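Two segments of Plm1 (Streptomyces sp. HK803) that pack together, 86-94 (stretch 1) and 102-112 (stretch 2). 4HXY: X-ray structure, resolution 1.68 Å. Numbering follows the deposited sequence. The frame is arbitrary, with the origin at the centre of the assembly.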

# COMPACT_ATOMS: atom_id res chain seq x y z
N TRP A 86 -20.45 2.74 -0.18
CA TRP A 86 -19.78 1.65 0.52
C TRP A 86 -19.17 0.74 -0.51
O TRP A 86 -19.77 0.49 -1.56
CB TRP A 86 -20.81 0.89 1.37
CG TRP A 86 -21.16 1.58 2.63
CD1 TRP A 86 -22.19 2.45 2.85
CD2 TRP A 86 -20.46 1.47 3.88
NE1 TRP A 86 -22.16 2.90 4.15
CE2 TRP A 86 -21.10 2.33 4.80
CE3 TRP A 86 -19.34 0.75 4.30
CZ2 TRP A 86 -20.67 2.47 6.12
CZ3 TRP A 86 -18.90 0.90 5.60
CH2 TRP A 86 -19.57 1.74 6.50
N CYS A 87 -17.97 0.23 -0.21
CA CYS A 87 -17.25 -0.66 -1.11
C CYS A 87 -16.94 -1.97 -0.40
O CYS A 87 -16.31 -1.96 0.66
CB CYS A 87 -15.97 0.01 -1.59
SG CYS A 87 -15.02 -1.02 -2.74
N VAL A 88 -17.39 -3.09 -0.99
CA VAL A 88 -17.08 -4.42 -0.43
C VAL A 88 -16.02 -5.14 -1.26
O VAL A 88 -16.02 -5.09 -2.49
CB VAL A 88 -18.32 -5.33 -0.28
CG1 VAL A 88 -19.20 -4.83 0.83
CG2 VAL A 88 -19.09 -5.45 -1.61
N THR A 89 -15.10 -5.78 -0.56
CA THR A 89 -14.00 -6.52 -1.13
C THR A 89 -13.96 -7.89 -0.46
O THR A 89 -14.75 -8.16 0.44
CB THR A 89 -12.67 -5.83 -0.85
OG1 THR A 89 -12.47 -5.69 0.57
CG2 THR A 89 -12.65 -4.45 -1.49
N SER A 90 -13.08 -8.76 -0.96
CA SER A 90 -12.72 -10.01 -0.29
C SER A 90 -11.21 -10.25 -0.45
O SER A 90 -10.61 -9.87 -1.47
CB SER A 90 -13.53 -11.19 -0.86
OG SER A 90 -13.16 -11.40 -2.20
N ARG A 91 -10.60 -10.80 0.59
CA ARG A 91 -9.17 -11.12 0.64
C ARG A 91 -8.28 -9.85 0.59
O ARG A 91 -7.12 -9.95 0.28
CB ARG A 91 -8.77 -12.09 -0.50
CG ARG A 91 -9.48 -13.46 -0.49
CD ARG A 91 -9.26 -14.24 -1.80
NE ARG A 91 -7.85 -14.51 -2.05
CZ ARG A 91 -7.28 -14.62 -3.25
NH1 ARG A 91 -7.98 -14.49 -4.37
NH2 ARG A 91 -5.97 -14.86 -3.32
N ALA A 92 -8.84 -8.69 0.95
CA ALA A 92 -8.13 -7.42 0.77
C ALA A 92 -7.26 -7.05 1.98
O ALA A 92 -6.30 -6.29 1.84
CB ALA A 92 -9.12 -6.30 0.45
N VAL A 93 -7.59 -7.61 3.14
CA VAL A 93 -6.94 -7.32 4.42
C VAL A 93 -6.70 -8.61 5.21
O VAL A 93 -7.41 -9.61 5.03
CB VAL A 93 -7.78 -6.31 5.28
CG1 VAL A 93 -7.95 -4.99 4.54
CG2 VAL A 93 -9.15 -6.87 5.65
N GLY A 94 -5.69 -8.55 6.08
CA GLY A 94 -5.33 -9.66 6.96
C GLY A 94 -5.67 -9.24 8.37
O GLY A 94 -4.97 -8.42 8.96
N ALA A 102 -6.03 -16.12 2.14
CA ALA A 102 -4.75 -15.77 1.53
C ALA A 102 -4.84 -14.38 0.90
O ALA A 102 -5.90 -13.99 0.41
CB ALA A 102 -4.37 -16.80 0.49
N ALA A 103 -3.73 -13.66 0.89
CA ALA A 103 -3.70 -12.27 0.41
C ALA A 103 -4.04 -12.16 -1.08
O ALA A 103 -3.57 -12.99 -1.91
CB ALA A 103 -2.32 -11.64 0.70
N ASP A 104 -4.88 -11.18 -1.42
CA ASP A 104 -5.19 -10.84 -2.81
C ASP A 104 -4.56 -9.46 -3.02
O ASP A 104 -5.01 -8.48 -2.43
CB ASP A 104 -6.71 -10.79 -3.03
CG ASP A 104 -7.12 -10.39 -4.44
OD1 ASP A 104 -6.40 -9.68 -5.16
OD2 ASP A 104 -8.25 -10.78 -4.83
N VAL A 105 -3.50 -9.42 -3.82
CA VAL A 105 -2.72 -8.19 -3.98
C VAL A 105 -3.58 -7.09 -4.60
O VAL A 105 -3.59 -5.95 -4.13
CB VAL A 105 -1.44 -8.46 -4.81
CG1 VAL A 105 -0.77 -7.15 -5.29
CG2 VAL A 105 -0.49 -9.33 -3.99
N ARG A 106 -4.33 -7.43 -5.64
CA ARG A 106 -5.12 -6.41 -6.33
C ARG A 106 -6.28 -5.89 -5.48
O ARG A 106 -6.60 -4.70 -5.51
CB ARG A 106 -5.57 -6.92 -7.69
CG ARG A 106 -4.35 -7.11 -8.59
CD ARG A 106 -4.72 -7.40 -10.01
NE ARG A 106 -3.56 -7.84 -10.80
CZ ARG A 106 -2.57 -7.06 -11.25
NH1 ARG A 106 -1.60 -7.61 -11.96
NH2 ARG A 106 -2.52 -5.76 -11.00
N ALA A 107 -6.88 -6.75 -4.68
CA ALA A 107 -7.97 -6.33 -3.80
C ALA A 107 -7.50 -5.33 -2.76
O ALA A 107 -8.24 -4.41 -2.37
CB ALA A 107 -8.60 -7.53 -3.11
N ALA A 108 -6.28 -5.53 -2.26
CA ALA A 108 -5.68 -4.60 -1.30
C ALA A 108 -5.59 -3.17 -1.84
O ALA A 108 -5.74 -2.20 -1.09
CB ALA A 108 -4.28 -5.12 -0.84
N GLY A 109 -5.36 -3.03 -3.14
CA GLY A 109 -5.32 -1.72 -3.79
C GLY A 109 -6.62 -0.94 -3.68
O GLY A 109 -6.62 0.29 -3.63
N VAL A 110 -7.73 -1.66 -3.64
CA VAL A 110 -9.05 -1.05 -3.43
C VAL A 110 -9.05 -0.25 -2.13
O VAL A 110 -9.59 0.86 -2.06
CB VAL A 110 -10.14 -2.11 -3.36
CG1 VAL A 110 -11.46 -1.45 -3.06
CG2 VAL A 110 -10.29 -2.89 -4.71
N TRP A 111 -8.47 -0.84 -1.08
CA TRP A 111 -8.42 -0.19 0.24
C TRP A 111 -7.50 1.04 0.23
O TRP A 111 -7.80 2.07 0.85
CB TRP A 111 -8.00 -1.20 1.32
CG TRP A 111 -9.13 -2.05 1.72
CD1 TRP A 111 -9.85 -2.89 0.92
CD2 TRP A 111 -9.74 -2.11 3.01
NE1 TRP A 111 -10.85 -3.47 1.63
CE2 TRP A 111 -10.80 -3.03 2.92
CE3 TRP A 111 -9.45 -1.52 4.25
CZ2 TRP A 111 -11.59 -3.35 4.00
CZ3 TRP A 111 -10.27 -1.84 5.32
CH2 TRP A 111 -11.29 -2.78 5.20
N GLY A 112 -6.39 0.95 -0.49
CA GLY A 112 -5.49 2.11 -0.61
C GLY A 112 -6.22 3.28 -1.22
O GLY A 112 -6.16 4.39 -0.72
O HOH W 1 -10.53 -11.53 -3.82
O HOH W 2 -4.56 -8.77 0.70
O HOH W 3 -3.00 -15.49 -2.50

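The strand of stretch 1 and the helix of stretch 2 run nearly antiparallel, at 154° between their directions, with axes 8.5 Å apart at closest approach. Strand alternation sets the first rule: Cys87 and Thr89 point CA-to-CB toward stretch 2, while Val88 between them points away and makes no contact.

Cys87, with chi1 in t, lays its SG 3.6 Å from Val110 CG1, a compact apolar contact in a buried place. Thr89 does two jobs with one beta-branched side chain. Its CG2 packs 3.6 Å from the same Val110 CG1, while its OG1, with chi1 in p, accepts a hydrogen bond from Trp111 NE1 at 2.9 Å and 167°. The hydroxyl lies at the edge of the indole, near its plane, where the N-H points, so the buried ring does not leave its one polar group unpaired.

The CA-to-CB bond of Ser90 points away, and the residue contributes its carbonyl instead. Ser90 O lies 3.5 Å from Ala107 CB, and water 1 donates both to Ser90 O (2.9 Å) and to Asp104 OD2 (2.6 Å), bridging the stretches.

Arg91, at phi/psi 66/21, covers the start of the helix and the segment before it. Its backbone O accepts from Asp104 N at 3.1 Å, and water 2 donates to Arg91 O (2.8 Å) and Asp104 O (3.2 Å). The side chain reaches back to Ala102, where Arg91 NE donates to Ala102 O at 3.2 Å, the oxygen lying at the edge of the guanidinium, near its plane. Asp104 OD2 sits over one face of that group, 3.7 Å from Arg91 NH1: a long salt bridge of charge attraction alone, with no N-H aimed at the oxygen. Asp104 also serves its own helix as N-cap, its OD1 accepting from Ala107 N at 3.0 Å, so one carboxylate caps the helix and meets the arginine's charge.

At Ala92 the CA atoms of the two stretches come nearest, its CA 4.3 Å from Ala108 CA. Methyl groups suit this spacing: Ala92 CB lies 3.8 Å from Ala107 CB and 3.5 Å from Trp111 CD1, and Ala92 O rests 3.6 Å from Ala108 CB.

Val93 closes the contact from above the indole. Its CG1 stands 3.6 Å from the centroid of the six-membered ring of Trp111, only 8° off the normal, a CH-pi contact over the face. Trp111 thus gives its edge to a hydroxyl and a face to a methyl, and Gly94 beyond makes no contact.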